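Local coordinates for protein ammonium transporter (Kuenenia stuttgartiensis, PDB 6EU6) that probably senses ammonium at the membrane through an ammonium-transporter fold and serves as the sensor of a histidine kinase signalling system, at residues 354-357 against 358-362; 293-296 against 297-301; 259-262 against 263-267; 286-289 against 290-293. One frame throughout, in Å; residues are numbered along the deposited sequence.

How the contacts relate
All four contacts are local, on helices or at their ends. Contacts 2 and 4 share helix 289-312: contact 4 leads from the loop into its first turn, and contact 2 follows directly, with Val293 common to both and centres about 11 Å apart. Contact 1 opens helix 353-385, with its nearest atoms about 8 Å from those of contact 4. These three are partly buried and rest on neutral bonds: amide to amide in contact 1, threonine hydroxyl to backbone in contact 2, hydroxyl, hydroxyl and water in contact 4. Contact 3 differs. It is a surface turn between helices 234-261 and 266-280, about 17 Å from contact 2 between centres, held by arginine and glutamate charges.

Contact 1: residues 354-357 against 358-362; sequences MHQL and GIQAL
Gln356 and Gln360, one helical turn apart on helix 353-385, join their side-chain amides. Gln356 NE2 gives a hydrogen to Gln360 OE1 at 3.1 Å, a bent bond with 143° at the hydrogen. The donor stands above the carbonyl plane of Gln360, and the two amide planes are turned 58° apart. What brings the ends together is a difference in first torsion: Gln356 has CG anti to its own N, Gln360 has CG beside its N, and both chains then bend at chi2. Each amide has stronger partners beyond this pair. Gln356 NE2 also bonds Gly160 O while its OE1 accepts from the backbone N of Leu347 and Ala348; Gln360 NE2 serves both Ile162 O and Thr334 O.

The backbone bonds run alongside. Gln360 N meets Gln356 O at 2.8 Å, and Ala361 N meets Leu357 O at 2.9 Å. His355 O takes two bonds, from Ile359 N at 3.2 Å and from Gly358 N at 2.9 Å, the latter from above its carbonyl plane.

Apolar contact is slight: Ile359 CD1 lies at the edge of the His355 ring, 3.6 Å from CD2. Leu357 packs on Leu335 and Ala338 of helix 322-340.

Such i to i+4 pairing is that of an ordinary alpha-helix; here it opens the last of the eleven membrane helices of the ammonium transporter fold, pinned by two buried glutamines to loops and to helix 322-340.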
loop_
_atom_site.group_PDB
_atom_site.type_symbol
_atom_site.label_atom_id
_atom_site.label_comp_id
_atom_site.label_asym_id
_atom_site.label_seq_id
_atom_site.Cartn_x
_atom_site.Cartn_y
_atom_site.Cartn_z
ATOM N N MET A 354 -22.598 -28.706 -18.273
ATOM C CA MET A 354 -23.476 -29.415 -17.359
ATOM C C MET A 354 -22.699 -30.317 -16.419
ATOM O O MET A 354 -22.898 -30.321 -15.216
ATOM C CB MET A 354 -24.407 -30.315 -18.147
ATOM C CG MET A 354 -25.526 -30.844 -17.303
ATOM S SD MET A 354 -27.007 -29.905 -17.664
ATOM C CE MET A 354 -27.382 -30.465 -19.336
ATOM N N HIS A 355 -21.794 -31.067 -16.979
ATOM C CA HIS A 355 -21.026 -32.006 -16.200
ATOM C C HIS A 355 -20.067 -31.166 -15.313
ATOM O O HIS A 355 -19.932 -31.433 -14.174
ATOM C CB HIS A 355 -20.249 -32.909 -17.156
ATOM C CG HIS A 355 -19.775 -34.194 -16.559
ATOM N ND1 HIS A 355 -20.474 -35.373 -16.692
ATOM C CD2 HIS A 355 -18.652 -34.498 -15.861
ATOM C CE1 HIS A 355 -19.812 -36.343 -16.083
ATOM N NE2 HIS A 355 -18.708 -35.838 -15.563
ATOM N N GLN A 356 -19.380 -30.159 -15.863
ATOM C CA GLN A 356 -18.523 -29.302 -15.004
ATOM C C GLN A 356 -19.301 -28.673 -13.867
ATOM O O GLN A 356 -18.785 -28.574 -12.738
ATOM C CB GLN A 356 -17.860 -28.215 -15.837
ATOM C CG GLN A 356 -16.764 -27.489 -15.089
ATOM C CD GLN A 356 -15.574 -28.373 -14.937
ATOM O OE1 GLN A 356 -15.040 -28.857 -15.932
ATOM N NE2 GLN A 356 -15.119 -28.561 -13.723
ATOM N N LEU A 357 -20.557 -28.272 -14.109
ATOM C CA LEU A 357 -21.377 -27.707 -13.061
ATOM C C LEU A 357 -21.575 -28.694 -11.923
ATOM O O LEU A 357 -21.664 -28.290 -10.749
ATOM C CB LEU A 357 -22.726 -27.272 -13.588
ATOM C CG LEU A 357 -23.591 -26.441 -12.677
ATOM C CD1 LEU A 357 -22.901 -25.139 -12.193
ATOM C CD2 LEU A 357 -24.897 -26.107 -13.378
ATOM N N GLY A 358 -21.625 -29.992 -12.242
ATOM C CA GLY A 358 -21.946 -31.024 -11.229
ATOM C C GLY A 358 -20.653 -31.225 -10.415
ATOM O O GLY A 358 -20.712 -31.391 -9.236
ATOM N N ILE A 359 -19.500 -31.194 -11.061
ATOM C CA ILE A 359 -18.201 -31.327 -10.376
ATOM C C ILE A 359 -17.959 -30.076 -9.491
ATOM O O ILE A 359 -17.456 -30.196 -8.387
ATOM C CB ILE A 359 -17.052 -31.504 -11.402
ATOM C CG1 ILE A 359 -17.132 -32.871 -12.100
ATOM C CG2 ILE A 359 -15.686 -31.318 -10.795
ATOM C CD1 ILE A 359 -16.466 -32.886 -13.463
ATOM N N GLN A 360 -18.296 -28.883 -9.996
ATOM C CA GLN A 360 -18.137 -27.669 -9.202
ATOM C C GLN A 360 -19.042 -27.741 -7.978
ATOM O O GLN A 360 -18.607 -27.543 -6.820
ATOM C CB GLN A 360 -18.404 -26.416 -10.030
ATOM C CG GLN A 360 -17.424 -26.162 -11.213
ATOM C CD GLN A 360 -15.977 -26.134 -10.822
ATOM O OE1 GLN A 360 -15.237 -27.086 -11.047
ATOM N NE2 GLN A 360 -15.558 -25.019 -10.199
ATOM N N ALA A 361 -20.277 -28.141 -8.199
ATOM C CA ALA A 361 -21.210 -28.304 -7.081
ATOM C C ALA A 361 -20.724 -29.342 -6.050
ATOM O O ALA A 361 -20.906 -29.186 -4.839
ATOM C CB ALA A 361 -22.577 -28.676 -7.579
ATOM N N LEU A 362 -20.103 -30.401 -6.546
ATOM C CA LEU A 362 -19.604 -31.419 -5.651
ATOM C C LEU A 362 -18.476 -30.824 -4.808
ATOM O O LEU A 362 -18.374 -31.080 -3.628
ATOM C CB LEU A 362 -19.107 -32.650 -6.413
ATOM C CG LEU A 362 -18.185 -33.578 -5.619
ATOM C CD1 LEU A 362 -19.003 -34.169 -4.474
ATOM C CD2 LEU A 362 -17.622 -34.673 -6.517
#

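Contact 2: residues 293-296 against 297-301; sequences VAIG and LITGI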
loop_
_atom_site.group_PDB
_atom_site.type_symbol
_atom_site.label_atom_id
_atom_site.label_comp_id
_atom_site.label_asym_id
_atom_site.label_seq_id
_atom_site.Cartn_x
_atom_site.Cartn_y
_atom_site.Cartn_z
ATOM N N VAL A 293 -17.891 -9.033 -15.883
ATOM C CA VAL A 293 -18.948 -8.092 -15.564
ATOM C C VAL A 293 -20.264 -8.830 -15.137
ATOM O O VAL A 293 -20.899 -8.508 -14.113
ATOM C CB VAL A 293 -19.167 -7.145 -16.731
ATOM C CG1 VAL A 293 -20.488 -6.394 -16.548
ATOM C CG2 VAL A 293 -18.040 -6.180 -16.875
ATOM N N ALA A 294 -20.649 -9.853 -15.897
ATOM C CA ALA A 294 -21.865 -10.625 -15.557
ATOM C C ALA A 294 -21.720 -11.329 -14.218
ATOM O O ALA A 294 -22.650 -11.338 -13.405
ATOM C CB ALA A 294 -22.186 -11.593 -16.664
ATOM N N ILE A 295 -20.570 -11.948 -13.984
ATOM C CA ILE A 295 -20.296 -12.630 -12.679
ATOM C C ILE A 295 -20.394 -11.620 -11.511
ATOM O O ILE A 295 -21.003 -11.916 -10.496
ATOM C CB ILE A 295 -18.947 -13.343 -12.653
ATOM C CG1 ILE A 295 -18.968 -14.500 -13.700
ATOM C CG2 ILE A 295 -18.609 -13.890 -11.232
ATOM C CD1 ILE A 295 -17.590 -15.034 -14.089
ATOM N N GLY A 296 -19.847 -10.412 -11.696
ATOM C CA GLY A 296 -19.921 -9.360 -10.698
ATOM C C GLY A 296 -21.355 -8.934 -10.390
ATOM O O GLY A 296 -21.732 -8.805 -9.225
ATOM N N LEU A 297 -22.125 -8.696 -11.436
ATOM C CA LEU A 297 -23.516 -8.277 -11.327
ATOM C C LEU A 297 -24.352 -9.308 -10.571
ATOM O O LEU A 297 -25.003 -9.012 -9.562
ATOM C CB LEU A 297 -24.045 -8.067 -12.706
ATOM C CG LEU A 297 -25.527 -7.813 -12.930
ATOM C CD1 LEU A 297 -25.659 -7.356 -14.392
ATOM C CD2 LEU A 297 -26.432 -9.015 -12.645
ATOM N N ILE A 298 -24.243 -10.538 -10.980
ATOM C CA ILE A 298 -24.972 -11.610 -10.344
ATOM C C ILE A 298 -24.527 -11.818 -8.879
ATOM O O ILE A 298 -25.347 -11.965 -7.970
ATOM C CB ILE A 298 -24.699 -12.902 -11.096
ATOM C CG1 ILE A 298 -25.361 -12.893 -12.463
ATOM C CG2 ILE A 298 -25.218 -14.119 -10.282
ATOM C CD1 ILE A 298 -24.785 -14.007 -13.369
ATOM N N THR A 299 -23.196 -11.800 -8.651
ATOM C CA THR A 299 -22.679 -12.022 -7.309
ATOM C C THR A 299 -23.032 -10.883 -6.378
ATOM O O THR A 299 -23.396 -11.101 -5.219
ATOM C CB THR A 299 -21.157 -12.227 -7.303
ATOM O OG1 THR A 299 -20.810 -13.258 -8.233
ATOM C CG2 THR A 299 -20.602 -12.523 -5.842
ATOM N N GLY A 300 -22.950 -9.668 -6.860
ATOM C CA GLY A 300 -23.267 -8.519 -6.051
ATOM C C GLY A 300 -24.677 -8.579 -5.397
ATOM O O GLY A 300 -24.852 -8.408 -4.198
ATOM N N ILE A 301 -25.687 -8.762 -6.222
ATOM C CA ILE A 301 -27.061 -8.932 -5.774
ATOM C C ILE A 301 -27.215 -10.191 -4.905
ATOM O O ILE A 301 -27.809 -10.121 -3.842
ATOM C CB ILE A 301 -27.978 -8.987 -7.015
ATOM C CG1 ILE A 301 -27.983 -7.599 -7.664
ATOM C CG2 ILE A 301 -29.394 -9.399 -6.686
ATOM C CD1 ILE A 301 -28.385 -7.654 -9.104
#
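Leu297 N, at the head of the second segment, bonds Val293 O at 3.0 Å, one rung of the regular ladder of helix 289-312, a membrane helix of the ammonium transporter fold. Leu297 CB lies close to two carbonyl oxygens of the preceding turn, those of Val293 and Ala294, while the side chain itself touches Ser252 of helix 234-261.

Ile298 comes next. Its N bonds Ala294 O, and its side chain lies along the same oxygen: with CG1 beside the backbone N (chi1 -70°), CG1 comes to 3.3 Å from Ala294 O and CD1 to 3.4 Å.

Thr299 makes the polar contact that sets this turn apart. Its N and its OG1 both give hydrogens to Ile295 O, from opposite faces of the carbonyl plane, at 2.9 and 2.6 Å. OG1 can do this because it is anti to the carbonyl carbon of Thr299, so the hydroxyl hangs back over the previous turn, beside Ile295 CG2 at 3.8 Å. A valine in its place would probably leave Ile295 O with the backbone amide of this residue as its one donor here. Ala275 and Ala279 of helix 266-280 and Ile332 of helix 322-340 pack against Thr299.

Last is Gly300, whose N reaches Gly296 O at 2.8 Å.

Contact 3: residues 259-262 against 263-267; sequences ATRK and RIEAG
Arg261 reaches across the turn between helices 234-261 and 266-280 to grip Glu265, with Arg263 folded back over it. Followed outward, its chain meets something at nearly every step. CB lies close to Arg263 NH2, though the placing of that NH2 is doubtful. CB itself points toward the second segment; with CG beside the backbone N (chi1 -50°) the chain then runs extended to Glu265. CD lies over one face of the Arg263 guanidinium, and CD also comes near Glu265 OE2. NE passes 3.6 Å from that oxygen. At the tip, NH1 bonds OE2 at 2.8 Å, fairly straight at 159°, and this bond is also a salt bridge. The carboxylate lies at the edge of the Arg261 guanidinium, but OE2 is met from above its own plane, and the two flat groups stand 79° apart. Arg261 NH1 also bonds Ser268 OG, just past the turn.

Arg263 NH1 approaches the same OE2 at 3.1 Å, but the oxygen lies well out of its guanidinium plane, so charge alone joins them. Lys262 turns the chain here with positive phi, and Glu265 holds the N-cap position of helix 266-280. With a methionine at Arg261, Glu265 would probably lose its one directed bond across the turn and be left with the off-plane charge of Arg263.

One carboxylate oxygen thus serves two guanidiniums, one by a directed bond and one by charge alone, a small salt-bridge network that would probably keep Glu265 ionised.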
loop_
_atom_site.group_PDB
_atom_site.type_symbol
_atom_site.label_atom_id
_atom_site.label_comp_id
_atom_site.label_asym_id
_atom_site.label_seq_id
_atom_site.Cartn_x
_atom_site.Cartn_y
_atom_site.Cartn_z
ATOM N N ALA A 259 -33.077 0.692 -5.371
ATOM C CA ALA A 259 -34.406 0.235 -5.741
ATOM C C ALA A 259 -35.198 -0.397 -4.540
ATOM O O ALA A 259 -36.392 -0.221 -4.455
ATOM C CB ALA A 259 -34.308 -0.731 -6.913
ATOM N N THR A 260 -34.524 -1.103 -3.625
ATOM C CA THR A 260 -35.167 -1.924 -2.600
ATOM C C THR A 260 -35.144 -1.319 -1.197
ATOM O O THR A 260 -35.859 -1.741 -0.299
ATOM C CB THR A 260 -34.488 -3.292 -2.503
ATOM O OG1 THR A 260 -33.130 -3.110 -2.106
ATOM C CG2 THR A 260 -34.570 -4.036 -3.858
ATOM N N ARG A 261 -34.285 -0.367 -0.982
ATOM C CA ARG A 261 -34.206 0.318 0.297
ATOM C C ARG A 261 -34.245 1.829 0.197
ATOM O O ARG A 261 -34.106 2.478 1.238
ATOM C CB ARG A 261 -32.925 -0.069 1.052
ATOM C CG ARG A 261 -32.687 -1.561 1.151
ATOM C CD ARG A 261 -31.399 -1.869 1.894
ATOM N NE ARG A 261 -31.020 -3.235 1.622
ATOM C CZ ARG A 261 -29.914 -3.834 2.039
ATOM N NH1 ARG A 261 -29.020 -3.214 2.808
ATOM N NH2 ARG A 261 -29.722 -5.079 1.682
ATOM N N LYS A 262 -34.394 2.403 -1.011
ATOM C CA LYS A 262 -34.452 3.898 -1.216
ATOM C C LYS A 262 -33.283 4.770 -0.579
ATOM O O LYS A 262 -33.422 5.970 -0.329
ATOM C CB LYS A 262 -35.878 4.422 -0.835
ATOM C CG LYS A 262 -37.007 3.952 -1.768
ATOM C CD LYS A 262 -37.977 5.092 -2.127
ATOM C CE LYS A 262 -39.129 4.659 -3.051
ATOM N NZ LYS A 262 -39.386 5.672 -4.116
ATOM N N ARG A 263 -32.117 4.156 -0.362
ATOM C CA ARG A 263 -30.900 4.834 0.110
ATOM C C ARG A 263 -29.679 3.910 -0.250
ATOM O O ARG A 263 -29.859 2.714 -0.487
ATOM C CB ARG A 263 -30.958 5.084 1.630
ATOM C CG ARG A 263 -30.732 3.839 2.506
ATOM C CD ARG A 263 -31.300 3.930 3.923
ATOM N NE ARG A 263 -31.423 2.599 4.552
ATOM C CZ ARG A 263 -32.414 1.717 4.337
ATOM N NH1 ARG A 263 -32.417 0.547 4.974
ATOM N NH2 ARG A 263 -33.422 1.987 3.508
ATOM N N ILE A 264 -28.463 4.449 -0.248
ATOM C CA ILE A 264 -27.247 3.655 -0.444
ATOM C C ILE A 264 -26.727 3.276 0.941
ATOM O O ILE A 264 -26.234 4.121 1.616
ATOM C CB ILE A 264 -26.141 4.484 -1.198
ATOM C CG1 ILE A 264 -26.625 4.955 -2.590
ATOM C CG2 ILE A 264 -24.808 3.718 -1.315
ATOM C CD1 ILE A 264 -27.151 3.847 -3.471
ATOM N N GLU A 265 -26.826 2.038 1.374
ATOM C CA GLU A 265 -26.269 1.657 2.675
ATOM C C GLU A 265 -24.844 1.146 2.498
ATOM O O GLU A 265 -24.618 0.203 1.739
ATOM C CB GLU A 265 -27.096 0.589 3.336
ATOM C CG GLU A 265 -28.521 1.029 3.525
ATOM C CD GLU A 265 -29.183 0.135 4.504
ATOM O OE1 GLU A 265 -29.046 0.411 5.704
ATOM O OE2 GLU A 265 -29.761 -0.871 4.069
ATOM N N ALA A 266 -23.894 1.768 3.163
ATOM C CA ALA A 266 -22.490 1.472 2.922
ATOM C C ALA A 266 -22.137 -0.044 3.124
ATOM O O ALA A 266 -21.388 -0.614 2.316
ATOM C CB ALA A 266 -21.618 2.359 3.801
ATOM N N GLY A 267 -22.692 -0.661 4.178
ATOM C CA GLY A 267 -22.343 -2.028 4.581
ATOM C C GLY A 267 -22.576 -3.011 3.442
ATOM O O GLY A 267 -21.696 -3.792 3.088
#

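Contact 4: residues 286-289 against 290-293; sequences MVTP and VSAV
Thr288 and Ser291 join hydroxyls at the start of helix 289-312, a local contact where the loop after helix 266-280 turns into the helix. Thr288 OG1 and Ser291 OG are 3.1 Å apart and hydrogen-bonded, either able to donate. Thr288 puts OG1 between its backbone N and carbonyl carbon (chi1 62°), and Ser291 keeps OG beside its own N, which brings the two oxygens within bonding distance across the first turn. A water ties the same corner from another direction: it accepts from Thr288 N at 3.2 Å and lies 2.7 Å from Ser291 OG. Ser291 OG is therefore held by two partners.

Thr288 occupies the N-cap position, and Pro289 follows it as the first helical residue, a place where a proline's missing N-H costs no helical bond. The regular bonds begin at once: Ala292 N gives to Thr288 O at 3.0 Å, and Val293 N gives to Pro289 O at the same distance.

Before the cap, Val287 tucks its side chain under the turn. Its CB is 4.0 Å from Ser291 CB, and its CG2 is 4.3 Å from Ala292 CB. Phe340 of helix 322-340 touches both Val287 and Ser291, while Asn241 ND2 from helix 234-261 bonds Val287 O. Pro289 and Val290 also pack on Phe59 of the second subunit, another copy of the protein.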
loop_
_atom_site.group_PDB
_atom_site.type_symbol
_atom_site.label_atom_id
_atom_site.label_comp_id
_atom_site.label_asym_id
_atom_site.label_seq_id
_atom_site.Cartn_x
_atom_site.Cartn_y
_atom_site.Cartn_z
ATOM N N MET A 286 -9.917 -17.448 -17.101
ATOM C CA MET A 286 -10.606 -18.245 -18.135
ATOM C C MET A 286 -11.846 -17.656 -18.671
ATOM O O MET A 286 -12.530 -18.300 -19.481
ATOM C CB MET A 286 -10.879 -19.693 -17.658
ATOM C CG MET A 286 -11.656 -19.893 -16.403
ATOM S SD MET A 286 -11.619 -21.599 -15.676
ATOM C CE MET A 286 -9.940 -21.882 -15.596
ATOM N N VAL A 287 -12.126 -16.422 -18.278
ATOM C CA VAL A 287 -13.337 -15.719 -18.725
ATOM C C VAL A 287 -12.920 -14.458 -19.454
ATOM O O VAL A 287 -11.771 -14.040 -19.361
ATOM C CB VAL A 287 -14.319 -15.394 -17.581
ATOM C CG1 VAL A 287 -14.656 -16.649 -16.806
ATOM C CG2 VAL A 287 -13.788 -14.317 -16.600
ATOM N N THR A 288 -13.847 -13.909 -20.218
ATOM C CA THR A 288 -13.689 -12.630 -20.920
ATOM C C THR A 288 -14.101 -11.473 -19.974
ATOM O O THR A 288 -14.854 -11.673 -19.015
ATOM C CB THR A 288 -14.624 -12.560 -22.194
ATOM O OG1 THR A 288 -16.001 -12.644 -21.783
ATOM C CG2 THR A 288 -14.321 -13.663 -23.234
ATOM N N PRO A 289 -13.681 -10.251 -20.283
ATOM C CA PRO A 289 -14.091 -9.166 -19.419
ATOM C C PRO A 289 -15.609 -8.992 -19.318
ATOM O O PRO A 289 -16.098 -8.703 -18.214
ATOM C CB PRO A 289 -13.449 -7.945 -20.064
ATOM C CG PRO A 289 -12.260 -8.479 -20.765
ATOM C CD PRO A 289 -12.692 -9.829 -21.285
ATOM N N VAL A 290 -16.363 -9.234 -20.419
ATOM C CA VAL A 290 -17.795 -9.161 -20.310
ATOM C C VAL A 290 -18.371 -10.231 -19.401
ATOM O O VAL A 290 -19.272 -9.934 -18.635
ATOM C CB VAL A 290 -18.543 -9.099 -21.698
ATOM C CG1 VAL A 290 -20.050 -9.202 -21.522
ATOM C CG2 VAL A 290 -18.270 -7.751 -22.351
ATOM N N SER A 291 -17.852 -11.446 -19.415
ATOM C CA SER A 291 -18.355 -12.438 -18.463
ATOM C C SER A 291 -18.000 -12.065 -17.001
ATOM O O SER A 291 -18.735 -12.425 -16.029
ATOM C CB SER A 291 -17.764 -13.788 -18.751
ATOM O OG SER A 291 -17.990 -14.205 -20.062
ATOM N N ALA A 292 -16.843 -11.425 -16.828
ATOM C CA ALA A 292 -16.410 -10.934 -15.456
ATOM C C ALA A 292 -17.427 -9.919 -14.983
ATOM O O ALA A 292 -17.807 -9.929 -13.826
ATOM C CB ALA A 292 -15.011 -10.380 -15.500
ATOM N N VAL A 293 -17.891 -9.033 -15.883
ATOM C CA VAL A 293 -18.948 -8.092 -15.564
ATOM C C VAL A 293 -20.264 -8.830 -15.137
ATOM O O VAL A 293 -20.899 -8.508 -14.113
ATOM C CB VAL A 293 -19.167 -7.145 -16.731
ATOM C CG1 VAL A 293 -20.488 -6.394 -16.548
ATOM C CG2 VAL A 293 -18.040 -6.180 -16.875
HETATM O O HOH W 1 -16.157 -16.127 -20.660
#